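Local coordinates for putative sugar kinase PH1459 (Pyrococcus horikoshii, PDB 3EWM), which belongs to the PfkB family of carbohydrate kinases, binds ATP, and probably phosphorylates a sugar such as fructose, at residues A[253-256]-A[257-261]. Numbering follows the deposited sequence.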
# COMPACT_ATOMS: atom_id res chain seq x y z
N LEU A 253 -16.58 24.92 -8.18
CA LEU A 253 -17.13 25.06 -9.51
C LEU A 253 -18.47 24.36 -9.59
O LEU A 253 -19.44 24.90 -10.13
CB LEU A 253 -16.18 24.49 -10.56
CG LEU A 253 -16.51 24.94 -11.98
CD1 LEU A 253 -16.11 26.41 -12.15
CD2 LEU A 253 -15.78 24.07 -12.99
N LEU A 254 -18.50 23.14 -9.05
CA LEU A 254 -19.68 22.30 -9.07
C LEU A 254 -20.78 22.87 -8.20
O LEU A 254 -21.93 22.94 -8.63
CB LEU A 254 -19.31 20.88 -8.62
CG LEU A 254 -18.30 20.19 -9.55
CD1 LEU A 254 -18.23 18.71 -9.25
CD2 LEU A 254 -18.68 20.42 -11.03
N VAL A 255 -20.43 23.29 -6.99
CA VAL A 255 -21.41 23.97 -6.12
C VAL A 255 -21.93 25.26 -6.78
O VAL A 255 -23.13 25.49 -6.78
CB VAL A 255 -20.86 24.19 -4.70
CG1 VAL A 255 -21.77 25.09 -3.91
CG2 VAL A 255 -20.71 22.83 -3.97
N GLY A 256 -21.03 26.06 -7.35
CA GLY A 256 -21.40 27.26 -8.11
C GLY A 256 -22.40 27.00 -9.23
O GLY A 256 -23.45 27.66 -9.33
N ILE A 257 -22.08 26.03 -10.07
CA ILE A 257 -22.96 25.62 -11.15
C ILE A 257 -24.32 25.17 -10.61
O ILE A 257 -25.38 25.53 -11.15
CB ILE A 257 -22.29 24.51 -11.99
CG1 ILE A 257 -21.13 25.10 -12.80
CG2 ILE A 257 -23.31 23.82 -12.90
CD1 ILE A 257 -20.11 24.08 -13.28
N LEU A 258 -24.30 24.40 -9.52
CA LEU A 258 -25.54 23.95 -8.90
C LEU A 258 -26.38 25.12 -8.37
O LEU A 258 -27.59 25.15 -8.54
CB LEU A 258 -25.22 22.97 -7.77
CG LEU A 258 -26.44 22.39 -7.03
CD1 LEU A 258 -27.09 21.27 -7.87
CD2 LEU A 258 -26.00 21.87 -5.67
N LYS A 259 -25.72 26.09 -7.72
CA LYS A 259 -26.43 27.15 -7.01
C LYS A 259 -26.85 28.35 -7.88
O LYS A 259 -27.89 28.96 -7.62
CB LYS A 259 -25.60 27.65 -5.83
CG LYS A 259 -25.40 26.62 -4.74
CD LYS A 259 -26.67 26.37 -3.96
CE LYS A 259 -26.31 25.81 -2.61
NZ LYS A 259 -25.04 26.45 -2.14
N LEU A 260 -26.06 28.68 -8.89
CA LEU A 260 -26.34 29.87 -9.70
C LEU A 260 -27.51 29.60 -10.65
O LEU A 260 -27.74 28.46 -11.03
CB LEU A 260 -25.09 30.33 -10.46
CG LEU A 260 -23.94 30.85 -9.58
CD1 LEU A 260 -22.65 30.99 -10.38
CD2 LEU A 260 -24.32 32.15 -8.85
N LYS A 261 -28.23 30.67 -11.01
CA LYS A 261 -29.35 30.59 -11.96
C LYS A 261 -28.87 30.02 -13.27
O LYS A 261 -29.33 28.98 -13.73
CB LYS A 261 -29.94 31.98 -12.23
CG LYS A 261 -30.70 32.63 -11.08
CD LYS A 261 -31.38 33.92 -11.57
CE LYS A 261 -31.19 35.10 -10.59
NZ LYS A 261 -31.59 34.77 -9.18
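I257 and L253 meet one turn apart near the C-terminal end of helix 245-259, their side chains slanting across each other so that CD1 of I257 rests 3.9 Å from CG of L253. The isoleucine sets CG1 beside its own backbone N (chi1 -71°), which carries the CG1-CD1 arm back toward the preceding turn and over the L253 carbonyl, with CG1 3.2 Å from L253 O. That same oxygen accepts the hydrogen bond from I257 N, and CG1 and CD1 of I257 both lie against it.

V255 and K259 pair differently: they run side by side in the same direction. CG of K259 lies 4.0 Å from V255 CG1, and the lysine chain, bent at chi2 (-72°) and again at chi4, returns NZ to the same methyl, with CD and CE bowed away between. K259 N donates to V255 O over 2.8 Å. The last helical bond here, from L260 N to G256 O at 2.8 Å, persists although L260 itself has left helical backbone angles; L260 CG lies 3.2 Å from G256 O, against the carbonyl that takes its N-H.

This is i to i+4 packing in the last turns of a helix that lies on the main sheet of the α/β PfkB (ribokinase-clan) fold. L253 and I257 pack against L211 of strand 211-215 and L268 of helix 265-279; the side chain of L253 lies about 6 Å from that of the ATP-binding residue K190. V255 and K259 both touch L304 of helix 298-304, V255 also reaches the loop residues L46 and V48, and L260 spans V303 of helix 298-304 and L268 of helix 265-279.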